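PDB 6MTZ: HepC.19480.a.B1 from Helicobacter pylori, which is of unknown function but, as a DHH-type protein with a GGGH-bearing C-terminal domain, probably hydrolyses phosphodiester bonds in nucleotides or nucleic acids. Local coordinates for residues N280-L283 and D288-F291; G334-F339 and K345-E350; A48-I53 and L76-Y81; K205-L210 and D218-R223. All coordinates share one frame; numbering follows the deposited sequence.

In the fold
The four contacts sample a two-lobed chain of the DHH/DHHA1 phosphoesterase type. Contact 3 joins two helices beside the parallel sheet of the N-terminal lobe, and contact 4 ties a loop to a helix in its helical part. Contacts 1 and 2 both belong to the mixed-sheet C-terminal lobe, their centres about 22 Å apart. Contacts 2 and 3 are the pair that touch: F339 CD1 lies 3.9 Å from R49 NH2, so packing there bridges the lobes. In relatives the catalytic metals sit in the cleft between such lobes. Contact 4 is remote, its centre about 42 Å from that of contact 2, on the opposite side of the chain's centre.

Contact 1 (N280-L283 and D288-F291); sequences NLFL and DFDF
F282 drives the edge of its ring into the face of F289, a T-shaped pair with centroids 5.3 Å apart and planes at 68°. The leading atom is F282 CE1, which stands 3.7 Å from F289 CD1 and is displaced toward the rim of that face instead of sitting over its middle. CZ follows beside it, 4.1 Å from F289 CE1, so that two neighbouring carbons of one edge bear on the other ring. F282 can reach this far because its CG lies anti to the backbone N (chi1 -179°), which carries the ring off the helix and over toward the loop.

Next to the rings, L283 supplies a second apolar touch with a single methyl. Its CD2 comes within 3.8 Å of F289 CB, the two side chains meeting at about a right angle, and the same methyl rests against the backbone, 4.0 Å from F291 O. No hydrogen bond joins the two segments, and what they share directly is apolar.

The polar framework lies one shell out and centres on K265, which forms a salt bridge with D288, makes a cation-pi contact with F289, and offers its backbone N to D290 OD2. Helix 276-285 packs against helix 238-251 through L281 and F282, the latter resting on L250, and F282 also reaches the ring of F267 in strand 264-270, beside which the chain turns back to enter strand 291-295.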
loop_
_atom_site.group_PDB
_atom_site.type_symbol
_atom_site.label_atom_id
_atom_site.label_comp_id
_atom_site.label_asym_id
_atom_site.label_seq_id
_atom_site.Cartn_x
_atom_site.Cartn_y
_atom_site.Cartn_z
ATOM N N ASN A 280 -8.981 -9.686 19.153
ATOM C CA ASN A 280 -8.742 -10.435 20.381
ATOM C C ASN A 280 -7.331 -10.182 20.902
ATOM O O ASN A 280 -7.137 -9.939 22.098
ATOM C CB ASN A 280 -8.974 -11.929 20.148
ATOM C CG ASN A 280 -8.991 -12.730 21.451
ATOM O OD1 ASN A 280 -9.997 -12.753 22.156
ATOM N ND2 ASN A 280 -7.875 -13.386 21.773
ATOM N N LEU A 281 -6.337 -10.200 20.011
ATOM C CA LEU A 281 -4.961 -9.940 20.426
ATOM C C LEU A 281 -4.763 -8.483 20.838
ATOM O O LEU A 281 -4.077 -8.207 21.827
ATOM C CB LEU A 281 -4.001 -10.313 19.299
ATOM C CG LEU A 281 -2.515 -10.171 19.583
ATOM C CD1 LEU A 281 -2.119 -11.004 20.826
ATOM C CD2 LEU A 281 -1.744 -10.619 18.356
ATOM N N PHE A 282 -5.349 -7.534 20.097
ATOM C CA PHE A 282 -5.186 -6.131 20.470
ATOM C C PHE A 282 -5.766 -5.870 21.850
ATOM O O PHE A 282 -5.155 -5.187 22.681
ATOM C CB PHE A 282 -5.855 -5.189 19.461
ATOM C CG PHE A 282 -5.668 -3.735 19.820
ATOM C CD1 PHE A 282 -6.561 -3.087 20.654
ATOM C CD2 PHE A 282 -4.548 -3.041 19.382
ATOM C CE1 PHE A 282 -6.358 -1.763 21.012
ATOM C CE2 PHE A 282 -4.339 -1.724 19.739
ATOM C CZ PHE A 282 -5.239 -1.088 20.559
ATOM N N LEU A 283 -6.978 -6.368 22.088
ATOM C CA LEU A 283 -7.635 -6.125 23.362
ATOM C C LEU A 283 -6.891 -6.793 24.508
ATOM O O LEU A 283 -6.836 -6.239 25.610
ATOM C CB LEU A 283 -9.084 -6.600 23.288
ATOM C CG LEU A 283 -9.920 -5.776 22.304
ATOM C CD1 LEU A 283 -11.297 -6.388 22.044
ATOM C CD2 LEU A 283 -10.057 -4.337 22.798
ATOM N N ASP A 288 -6.769 -1.536 28.363
ATOM C CA ASP A 288 -7.464 -0.276 28.602
ATOM C C ASP A 288 -8.559 -0.012 27.577
ATOM O O ASP A 288 -9.393 0.870 27.799
ATOM C CB ASP A 288 -6.460 0.890 28.640
ATOM C CG ASP A 288 -5.499 0.906 27.450
ATOM O OD1 ASP A 288 -5.747 1.699 26.520
ATOM O OD2 ASP A 288 -4.489 0.159 27.449
ATOM N N PHE A 289 -8.591 -0.756 26.481
ATOM C CA PHE A 289 -9.655 -0.637 25.496
ATOM C C PHE A 289 -10.760 -1.644 25.792
ATOM O O PHE A 289 -10.493 -2.776 26.210
ATOM C CB PHE A 289 -9.106 -0.843 24.084
ATOM C CG PHE A 289 -8.345 0.346 23.557
ATOM C CD1 PHE A 289 -7.004 0.516 23.862
ATOM C CD2 PHE A 289 -8.981 1.306 22.776
ATOM C CE1 PHE A 289 -6.305 1.612 23.385
ATOM C CE2 PHE A 289 -8.292 2.397 22.296
ATOM C CZ PHE A 289 -6.953 2.551 22.597
ATOM N N ASP A 290 -12.001 -1.210 25.592
ATOM C CA ASP A 290 -13.180 -2.035 25.814
ATOM C C ASP A 290 -13.703 -2.710 24.560
ATOM O O ASP A 290 -14.315 -3.778 24.662
ATOM C CB ASP A 290 -14.299 -1.189 26.403
ATOM C CG ASP A 290 -13.865 -0.501 27.654
ATOM O OD1 ASP A 290 -13.510 -1.225 28.607
ATOM O OD2 ASP A 290 -13.824 0.745 27.662
ATOM N N PHE A 291 -13.512 -2.113 23.384
ATOM C CA PHE A 291 -13.971 -2.766 22.172
ATOM C C PHE A 291 -13.074 -2.378 21.018
ATOM O O PHE A 291 -12.262 -1.453 21.097
ATOM C CB PHE A 291 -15.437 -2.438 21.864
ATOM C CG PHE A 291 -15.694 -0.993 21.572
ATOM C CD1 PHE A 291 -15.824 -0.073 22.608
ATOM C CD2 PHE A 291 -15.829 -0.553 20.258
ATOM C CE1 PHE A 291 -16.080 1.271 22.345
ATOM C CE2 PHE A 291 -16.077 0.789 19.973
ATOM C CZ PHE A 291 -16.204 1.707 21.017
#

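Contact 2 (G334-F339 and K345-E350); sequences GFRESF and KEQIEE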
loop_
_atom_site.group_PDB
_atom_site.type_symbol
_atom_site.label_atom_id
_atom_site.label_comp_id
_atom_site.label_asym_id
_atom_site.label_seq_id
_atom_site.Cartn_x
_atom_site.Cartn_y
_atom_site.Cartn_z
ATOM N N GLY A 334 -25.303 5.774 4.245
ATOM C CA GLY A 334 -24.706 7.012 3.774
ATOM C C GLY A 334 -23.237 7.180 4.119
ATOM O O GLY A 334 -22.749 8.311 4.192
ATOM N N PHE A 335 -22.516 6.086 4.343
ATOM C CA PHE A 335 -21.112 6.199 4.700
ATOM C C PHE A 335 -20.293 6.723 3.524
ATOM O O PHE A 335 -20.483 6.318 2.373
ATOM C CB PHE A 335 -20.569 4.854 5.163
ATOM C CG PHE A 335 -19.119 4.896 5.548
ATOM C CD1 PHE A 335 -18.738 5.287 6.824
ATOM C CD2 PHE A 335 -18.136 4.556 4.631
ATOM C CE1 PHE A 335 -17.413 5.327 7.182
ATOM C CE2 PHE A 335 -16.808 4.604 4.985
ATOM C CZ PHE A 335 -16.445 4.991 6.262
ATOM N N ARG A 336 -19.362 7.621 3.828
ATOM C CA ARG A 336 -18.600 8.349 2.825
ATOM C C ARG A 336 -17.179 7.800 2.793
ATOM O O ARG A 336 -16.381 8.075 3.696
ATOM C CB ARG A 336 -18.630 9.840 3.131
ATOM C CG ARG A 336 -20.019 10.449 2.961
ATOM C CD ARG A 336 -20.019 11.966 3.201
ATOM N NE ARG A 336 -19.571 12.317 4.550
ATOM C CZ ARG A 336 -20.358 12.299 5.621
ATOM N NH1 ARG A 336 -21.632 11.944 5.505
ATOM N NH2 ARG A 336 -19.876 12.631 6.809
ATOM N N GLU A 337 -16.880 7.011 1.758
ATOM C CA GLU A 337 -15.559 6.411 1.603
ATOM C C GLU A 337 -14.495 7.499 1.530
ATOM O O GLU A 337 -14.767 8.630 1.140
ATOM C CB GLU A 337 -15.515 5.554 0.334
ATOM N N SER A 338 -13.271 7.153 1.918
ATOM C CA SER A 338 -12.196 8.135 1.877
ATOM C C SER A 338 -10.857 7.420 1.989
ATOM O O SER A 338 -10.777 6.278 2.448
ATOM C CB SER A 338 -12.355 9.169 2.994
ATOM O OG SER A 338 -11.264 10.063 3.023
ATOM N N PHE A 339 -9.798 8.104 1.550
ATOM C CA PHE A 339 -8.442 7.648 1.827
ATOM C C PHE A 339 -7.776 8.503 2.897
ATOM O O PHE A 339 -6.565 8.414 3.090
ATOM C CB PHE A 339 -7.612 7.588 0.533
ATOM C CG PHE A 339 -8.019 6.455 -0.370
ATOM C CD1 PHE A 339 -7.578 5.159 -0.115
ATOM C CD2 PHE A 339 -8.900 6.668 -1.427
ATOM C CE1 PHE A 339 -7.986 4.086 -0.919
ATOM C CE2 PHE A 339 -9.314 5.605 -2.244
ATOM C CZ PHE A 339 -8.858 4.316 -1.988
ATOM N N LYS A 345 -12.854 8.616 10.715
ATOM C CA LYS A 345 -13.033 8.651 12.162
ATOM C C LYS A 345 -14.117 9.636 12.566
ATOM O O LYS A 345 -14.936 9.340 13.442
ATOM C CB LYS A 345 -11.714 9.012 12.829
ATOM C CG LYS A 345 -11.757 8.988 14.345
ATOM C CD LYS A 345 -10.467 9.566 14.907
ATOM C CE LYS A 345 -10.443 9.485 16.421
ATOM N NZ LYS A 345 -9.218 10.111 16.984
ATOM N N GLU A 346 -14.133 10.817 11.936
ATOM C CA GLU A 346 -15.160 11.810 12.225
ATOM C C GLU A 346 -16.558 11.229 12.049
ATOM O O GLU A 346 -17.475 11.564 12.804
ATOM C CB GLU A 346 -14.973 13.035 11.326
ATOM C CG GLU A 346 -13.696 13.826 11.573
ATOM C CD GLU A 346 -13.551 15.014 10.628
ATOM O OE1 GLU A 346 -14.542 15.356 9.952
ATOM O OE2 GLU A 346 -12.453 15.606 10.565
ATOM N N GLN A 347 -16.738 10.344 11.067
ATOM C CA GLN A 347 -18.056 9.753 10.852
ATOM C C GLN A 347 -18.461 8.847 12.014
ATOM O O GLN A 347 -19.613 8.882 12.466
ATOM C CB GLN A 347 -18.070 9.007 9.520
ATOM C CG GLN A 347 -18.081 9.966 8.348
ATOM C CD GLN A 347 -17.944 9.273 7.013
ATOM O OE1 GLN A 347 -18.937 8.926 6.374
ATOM N NE2 GLN A 347 -16.709 9.083 6.572
ATOM N N ILE A 348 -17.521 8.062 12.538
ATOM C CA ILE A 348 -17.794 7.276 13.736
ATOM C C ILE A 348 -18.069 8.194 14.927
ATOM O O ILE A 348 -19.060 8.022 15.651
ATOM C CB ILE A 348 -16.621 6.320 14.015
ATOM C CG1 ILE A 348 -16.376 5.413 12.811
ATOM C CG2 ILE A 348 -16.864 5.529 15.277
ATOM C CD1 ILE A 348 -17.609 4.758 12.302
ATOM N N GLU A 349 -17.199 9.188 15.144
ATOM C CA GLU A 349 -17.380 10.130 16.247
ATOM C C GLU A 349 -18.773 10.751 16.232
ATOM O O GLU A 349 -19.444 10.826 17.269
ATOM C CB GLU A 349 -16.305 11.219 16.191
ATOM C CG GLU A 349 -14.878 10.644 16.269
ATOM C CD GLU A 349 -13.776 11.698 16.337
ATOM O OE1 GLU A 349 -13.825 12.696 15.582
ATOM O OE2 GLU A 349 -12.846 11.513 17.150
ATOM N N GLU A 350 -19.230 11.199 15.058
ATOM C CA GLU A 350 -20.554 11.807 14.972
ATOM C C GLU A 350 -21.627 10.835 15.446
ATOM O O GLU A 350 -22.488 11.193 16.254
ATOM C CB GLU A 350 -20.834 12.279 13.544
#
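Q347 OE1 is gripped from the loop by the backbone N of R336, a 2.9 Å hydrogen bond with an N-H...O angle of 155° that falls on a lone pair in the carbonyl plane. The other half of the amide answers in kind: Q347 NE2 donates to R336 O at 3.1 Å, nearly straight at 169°. One side chain therefore reads both the N-H and the C=O of a single residue, much as a neighbouring strand would, and this pair of hydrogen bonds sets the rotation of the amide. NE2 also serves D343 O, within its own helix.

R336 then closes over what its backbone holds. Bent at chi3 (-60°), its chain lays the guanidinium on the amide in a stack, with CZ 3.7 Å from Q347 OE1 and the oxygen over the centre of the group. That positive charge would probably polarise the carbonyl further. NH2 of R336 reaches back along the glutamine to CG, at 3.6 Å. F335 adds apolar cover: its CD1 is 3.7 Å from Q347 OE1 and its CE1 3.9 Å from Q347 NE2.

The loop after strand 327-331 is in this way pinned to helix 341-353, which it precedes, while F335 from the loop and I348 from the helix both reach V295, so loop and helix pack together on strand 291-295 of the mixed sheet.

Contact 3 (A48-I53 and L76-Y81); sequences ARIYEI and LNEAEY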
loop_
_atom_site.group_PDB
_atom_site.type_symbol
_atom_site.label_atom_id
_atom_site.label_comp_id
_atom_site.label_asym_id
_atom_site.label_seq_id
_atom_site.Cartn_x
_atom_site.Cartn_y
_atom_site.Cartn_z
ATOM N N ALA A 48 -6.033 11.271 -4.621
ATOM C CA ALA A 48 -5.648 11.514 -3.235
ATOM C C ALA A 48 -4.135 11.556 -3.090
ATOM O O ALA A 48 -3.594 12.437 -2.412
ATOM C CB ALA A 48 -6.241 10.445 -2.319
ATOM N N ARG A 49 -3.432 10.626 -3.736
ATOM C CA ARG A 49 -1.980 10.617 -3.615
ATOM C C ARG A 49 -1.368 11.838 -4.288
ATOM O O ARG A 49 -0.358 12.363 -3.808
ATOM C CB ARG A 49 -1.397 9.324 -4.187
ATOM C CG ARG A 49 -1.970 7.999 -3.615
ATOM C CD ARG A 49 -1.846 7.868 -2.089
ATOM N NE ARG A 49 -2.536 6.674 -1.596
ATOM C CZ ARG A 49 -3.108 6.567 -0.396
ATOM N NH1 ARG A 49 -3.070 7.576 0.453
ATOM N NH2 ARG A 49 -3.723 5.443 -0.040
ATOM N N ILE A 50 -1.976 12.328 -5.372
ATOM C CA ILE A 50 -1.425 13.510 -6.023
ATOM C C ILE A 50 -1.582 14.720 -5.115
ATOM O O ILE A 50 -0.671 15.548 -4.994
ATOM C CB ILE A 50 -2.074 13.716 -7.406
ATOM C CG1 ILE A 50 -1.529 12.680 -8.392
ATOM C CG2 ILE A 50 -1.792 15.106 -7.936
ATOM C CD1 ILE A 50 -2.352 12.522 -9.635
ATOM N N TYR A 51 -2.713 14.808 -4.415
ATOM C CA TYR A 51 -2.894 15.871 -3.436
ATOM C C TYR A 51 -1.875 15.753 -2.311
ATOM O O TYR A 51 -1.257 16.747 -1.912
ATOM C CB TYR A 51 -4.322 15.838 -2.888
ATOM C CG TYR A 51 -4.583 16.842 -1.794
ATOM C CD1 TYR A 51 -4.987 18.137 -2.096
ATOM C CD2 TYR A 51 -4.430 16.494 -0.452
ATOM C CE1 TYR A 51 -5.230 19.064 -1.089
ATOM C CE2 TYR A 51 -4.668 17.413 0.558
ATOM C CZ TYR A 51 -5.069 18.695 0.234
ATOM O OH TYR A 51 -5.311 19.609 1.234
ATOM N N GLU A 52 -1.706 14.544 -1.770
ATOM C CA GLU A 52 -0.714 14.310 -0.723
ATOM C C GLU A 52 0.674 14.758 -1.152
ATOM O O GLU A 52 1.413 15.362 -0.368
ATOM C CB GLU A 52 -0.652 12.824 -0.381
ATOM C CG GLU A 52 -1.592 12.331 0.666
ATOM C CD GLU A 52 -1.421 10.830 0.853
ATOM O OE1 GLU A 52 -2.391 10.085 0.607
ATOM O OE2 GLU A 52 -0.310 10.393 1.212
ATOM N N ILE A 53 1.060 14.429 -2.386
ATOM C CA ILE A 53 2.403 14.740 -2.869
ATOM C C ILE A 53 2.587 16.248 -3.011
ATOM O O ILE A 53 3.585 16.810 -2.544
ATOM C CB ILE A 53 2.677 13.994 -4.189
ATOM C CG1 ILE A 53 2.965 12.520 -3.894
ATOM C CG2 ILE A 53 3.832 14.634 -4.951
ATOM C CD1 ILE A 53 2.959 11.619 -5.101
ATOM N N LEU A 76 -7.610 13.407 -18.194
ATOM C CA LEU A 76 -7.191 14.749 -18.591
ATOM C C LEU A 76 -7.267 15.715 -17.422
ATOM O O LEU A 76 -6.401 16.583 -17.261
ATOM C CB LEU A 76 -8.054 15.255 -19.747
ATOM C CG LEU A 76 -7.750 14.747 -21.158
ATOM C CD1 LEU A 76 -8.767 15.301 -22.146
ATOM C CD2 LEU A 76 -6.331 15.126 -21.580
ATOM N N ASN A 77 -8.287 15.565 -16.585
ATOM C CA ASN A 77 -8.489 16.513 -15.501
ATOM C C ASN A 77 -7.387 16.407 -14.456
ATOM O O ASN A 77 -6.910 17.429 -13.951
ATOM C CB ASN A 77 -9.859 16.285 -14.868
ATOM C CG ASN A 77 -10.214 17.352 -13.875
ATOM O OD1 ASN A 77 -10.821 18.364 -14.227
ATOM N ND2 ASN A 77 -9.828 17.144 -12.620
ATOM N N GLU A 78 -6.969 15.182 -14.118
ATOM C CA GLU A 78 -5.898 15.018 -13.135
ATOM C C GLU A 78 -4.548 15.444 -13.697
ATOM O O GLU A 78 -3.717 15.996 -12.965
ATOM C CB GLU A 78 -5.836 13.574 -12.644
ATOM C CG GLU A 78 -6.616 13.347 -11.361
ATOM C CD GLU A 78 -6.149 14.246 -10.224
ATOM O OE1 GLU A 78 -4.927 14.315 -9.988
ATOM O OE2 GLU A 78 -6.999 14.886 -9.567
ATOM N N ALA A 79 -4.299 15.184 -14.984
ATOM C CA ALA A 79 -3.066 15.669 -15.601
ATOM C C ALA A 79 -3.038 17.191 -15.641
ATOM O O ALA A 79 -2.003 17.807 -15.363
ATOM C CB ALA A 79 -2.908 15.088 -17.008
ATOM N N GLU A 80 -4.178 17.815 -15.963
ATOM C CA GLU A 80 -4.273 19.272 -15.919
ATOM C C GLU A 80 -4.030 19.793 -14.513
ATOM O O GLU A 80 -3.298 20.772 -14.318
ATOM C CB GLU A 80 -5.645 19.736 -16.419
ATOM C CG GLU A 80 -5.730 20.023 -17.914
ATOM C CD GLU A 80 -4.782 21.126 -18.363
ATOM O OE1 GLU A 80 -4.329 21.921 -17.510
ATOM O OE2 GLU A 80 -4.483 21.195 -19.575
ATOM N N TYR A 81 -4.657 19.161 -13.517
ATOM C CA TYR A 81 -4.509 19.616 -12.137
ATOM C C TYR A 81 -3.055 19.563 -11.701
ATOM O O TYR A 81 -2.548 20.500 -11.075
ATOM C CB TYR A 81 -5.380 18.765 -11.212
ATOM C CG TYR A 81 -5.190 19.036 -9.729
ATOM C CD1 TYR A 81 -5.833 20.102 -9.104
ATOM C CD2 TYR A 81 -4.387 18.212 -8.952
ATOM C CE1 TYR A 81 -5.668 20.343 -7.748
ATOM C CE2 TYR A 81 -4.218 18.446 -7.594
ATOM C CZ TYR A 81 -4.860 19.513 -6.999
ATOM O OH TYR A 81 -4.691 19.744 -5.650
#
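I50 and E78 mark where two helices running side by side come nearest, their CA atoms 8.5 Å apart. The segment axes are practically parallel, 1° between their N-to-C directions, and 11.4 Å apart at closest approach. Such spacing leaves the contact to long side chains reaching across.

I50 sends CD1 to 3.2 Å from E78 OE1, a tight meeting of methyl and carboxylate oxygen; the glutamate, bent at chi2 (-57°), runs past the isoleucine the other way, its OE1 alongside. The two helices, 43-59 and 76-85, are the connections of successive beta-alpha-beta units in the Rossmann-like DHH domain: the first links strands 35-39 and 64-70, the second strands 64-70 and 95-102. I50 also touches L14 of strand 10-15 in the parallel sheet.

One turn beyond E78, Y81 turns the edge of its ring to the other branch of I50, with CE2 4.1 Å from CG2. Its hydroxyl carries on to the ring of Y51, where OH approaches CD1 at the edge, 3.9 Å away.

Contact 4 (K205-L210 and D218-R223); sequences KNYLFL and DNDLFR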
loop_
_atom_site.group_PDB
_atom_site.type_symbol
_atom_site.label_atom_id
_atom_site.label_comp_id
_atom_site.label_asym_id
_atom_site.label_seq_id
_atom_site.Cartn_x
_atom_site.Cartn_y
_atom_site.Cartn_z
ATOM N N LYS A 205 16.481 -11.949 -5.885
ATOM C CA LYS A 205 17.855 -11.877 -6.378
ATOM C C LYS A 205 18.681 -13.086 -5.944
ATOM O O LYS A 205 19.669 -13.423 -6.603
ATOM C CB LYS A 205 18.515 -10.584 -5.893
ATOM C CG LYS A 205 18.959 -10.596 -4.424
ATOM C CD LYS A 205 19.259 -9.174 -3.934
ATOM C CE LYS A 205 19.606 -9.173 -2.451
ATOM N NZ LYS A 205 19.898 -7.808 -1.932
ATOM N N ASN A 206 18.298 -13.755 -4.862
ATOM C CA ASN A 206 19.010 -14.949 -4.439
ATOM C C ASN A 206 18.514 -16.208 -5.132
ATOM O O ASN A 206 19.021 -17.289 -4.842
ATOM C CB ASN A 206 18.907 -15.092 -2.923
ATOM C CG ASN A 206 19.599 -13.961 -2.218
ATOM O OD1 ASN A 206 20.671 -13.532 -2.642
ATOM N ND2 ASN A 206 18.969 -13.423 -1.191
ATOM N N TYR A 207 17.573 -16.084 -6.061
ATOM C CA TYR A 207 17.015 -17.210 -6.800
ATOM C C TYR A 207 17.254 -17.120 -8.301
ATOM O O TYR A 207 17.300 -18.157 -8.960
ATOM C CB TYR A 207 15.496 -17.307 -6.525
ATOM C CG TYR A 207 15.222 -17.691 -5.087
ATOM C CD1 TYR A 207 15.184 -16.731 -4.088
ATOM C CD2 TYR A 207 15.060 -19.034 -4.726
ATOM C CE1 TYR A 207 14.966 -17.078 -2.768
ATOM C CE2 TYR A 207 14.850 -19.399 -3.417
ATOM C CZ TYR A 207 14.803 -18.414 -2.441
ATOM O OH TYR A 207 14.594 -18.763 -1.133
ATOM N N LEU A 208 17.395 -15.903 -8.849
ATOM C CA LEU A 208 17.522 -15.698 -10.296
ATOM C C LEU A 208 18.542 -16.624 -10.932
ATOM O O LEU A 208 18.354 -17.089 -12.062
ATOM C CB LEU A 208 17.919 -14.249 -10.590
ATOM C CG LEU A 208 16.858 -13.199 -10.289
ATOM C CD1 LEU A 208 17.516 -11.849 -10.144
ATOM C CD2 LEU A 208 15.831 -13.191 -11.401
ATOM N N PHE A 209 19.642 -16.889 -10.239
ATOM C CA PHE A 209 20.731 -17.648 -10.825
ATOM C C PHE A 209 20.732 -19.096 -10.367
ATOM O O PHE A 209 21.750 -19.778 -10.498
ATOM C CB PHE A 209 22.055 -16.962 -10.511
ATOM C CG PHE A 209 22.046 -15.504 -10.849
ATOM C CD1 PHE A 209 22.091 -15.088 -12.176
ATOM C CD2 PHE A 209 21.950 -14.553 -9.854
ATOM C CE1 PHE A 209 22.059 -13.748 -12.492
ATOM C CE2 PHE A 209 21.915 -13.202 -10.164
ATOM C CZ PHE A 209 21.967 -12.800 -11.478
ATOM N N LEU A 210 19.614 -19.578 -9.833
ATOM C CA LEU A 210 19.469 -20.994 -9.538
ATOM C C LEU A 210 18.952 -21.722 -10.772
ATOM O O LEU A 210 18.282 -21.134 -11.627
ATOM C CB LEU A 210 18.522 -21.207 -8.352
ATOM C CG LEU A 210 18.987 -20.530 -7.061
ATOM C CD1 LEU A 210 18.069 -20.876 -5.882
ATOM C CD2 LEU A 210 20.447 -20.898 -6.778
ATOM N N ASP A 218 9.229 -20.518 -5.486
ATOM C CA ASP A 218 7.835 -20.806 -5.157
ATOM C C ASP A 218 7.712 -21.561 -3.829
ATOM O O ASP A 218 6.849 -21.242 -3.001
ATOM C CB ASP A 218 7.195 -21.601 -6.295
ATOM C CG ASP A 218 5.676 -21.666 -6.190
ATOM O OD1 ASP A 218 5.057 -20.686 -5.713
ATOM O OD2 ASP A 218 5.104 -22.708 -6.581
ATOM N N ASN A 219 8.581 -22.548 -3.600
ATOM C CA ASN A 219 8.481 -23.402 -2.425
ATOM C C ASN A 219 9.117 -22.790 -1.180
ATOM O O ASN A 219 8.896 -23.310 -0.080
ATOM C CB ASN A 219 9.118 -24.765 -2.709
ATOM C CG ASN A 219 8.269 -25.627 -3.602
ATOM O OD1 ASN A 219 7.047 -25.470 -3.646
ATOM N ND2 ASN A 219 8.904 -26.539 -4.333
ATOM N N ASP A 220 9.895 -21.712 -1.327
ATOM C CA ASP A 220 10.550 -21.046 -0.204
ATOM C C ASP A 220 9.774 -19.852 0.308
ATOM O O ASP A 220 10.063 -19.369 1.409
ATOM C CB ASP A 220 11.956 -20.534 -0.591
ATOM C CG ASP A 220 13.029 -21.619 -0.540
ATOM O OD1 ASP A 220 12.712 -22.799 -0.277
ATOM O OD2 ASP A 220 14.207 -21.274 -0.779
ATOM N N LEU A 221 8.814 -19.358 -0.474
ATOM C CA LEU A 221 8.228 -18.046 -0.210
ATOM C C LEU A 221 7.494 -17.990 1.126
ATOM O O LEU A 221 7.606 -16.996 1.852
ATOM C CB LEU A 221 7.277 -17.676 -1.348
ATOM C CG LEU A 221 6.515 -16.370 -1.166
ATOM C CD1 LEU A 221 7.450 -15.200 -0.903
ATOM C CD2 LEU A 221 5.695 -16.107 -2.404
ATOM N N PHE A 222 6.717 -19.033 1.457
ATOM C CA PHE A 222 5.874 -18.993 2.654
ATOM C C PHE A 222 6.717 -18.774 3.905
ATOM O O PHE A 222 6.425 -17.889 4.721
ATOM C CB PHE A 222 5.052 -20.287 2.769
ATOM C CG PHE A 222 4.077 -20.305 3.945
ATOM C CD1 PHE A 222 2.900 -19.558 3.907
ATOM C CD2 PHE A 222 4.316 -21.104 5.058
ATOM C CE1 PHE A 222 1.993 -19.585 4.966
ATOM C CE2 PHE A 222 3.406 -21.148 6.140
ATOM C CZ PHE A 222 2.248 -20.385 6.090
ATOM N N ARG A 223 7.795 -19.551 4.045
ATOM C CA ARG A 223 8.687 -19.394 5.190
ATOM C C ARG A 223 9.333 -18.014 5.175
ATOM O O ARG A 223 9.454 -17.365 6.220
ATOM C CB ARG A 223 9.751 -20.507 5.183
ATOM C CG ARG A 223 10.690 -20.492 6.392
ATOM C CD ARG A 223 11.636 -21.709 6.459
ATOM N NE ARG A 223 12.493 -21.596 7.636
ATOM C CZ ARG A 223 12.202 -22.111 8.826
ATOM N NH1 ARG A 223 11.103 -22.826 8.988
ATOM N NH2 ARG A 223 13.020 -21.921 9.854
#
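Y207 and D220 tie the loop between two helices to the second of them, in the helical part of the N-terminal lobe, where the chain leaves helix 190-203, makes a type I beta turn from Y207 to L210, and enters helix 213-228. The turn is closed by the backbone bond from L210 N to Y207 O, 2.9 Å long, and Y207 leads out of it toward the second helix.

From CB, with CG beside the backbone N (chi1 -67°), the tyrosine ring is sent across the gap between the segments. Along the way the ring packs on A216 and L224 and meets the ring of Y217 edge-to-face, all three residues belonging to helix 213-228. CE2 is the first ring atom to come close to the aspartate, 3.3 Å from D220 OD2, and CZ follows at 3.4 Å from the same oxygen. OD2 thus lies at the ring's edge, in its plane, while the carboxylate itself is turned steeply, 75° from the ring. At the tip, OH donates a short 2.6 Å hydrogen bond to D220 OD2, which would tend to hold the hydroxyl hydrogen near the ring plane, turned to OD2.

Around this surface contact, D218 forms a salt bridge with R176 of helix 168-180, on which L208 and L221 also rest, so loop and helix share a common neighbour. The bond to the tyrosine uses the anti lone pair of OD2, away from the other carboxylate oxygen. That lone pair faces the CB side of the carboxylate, and Y207 OH accordingly comes to 3.2 Å from D220 CB.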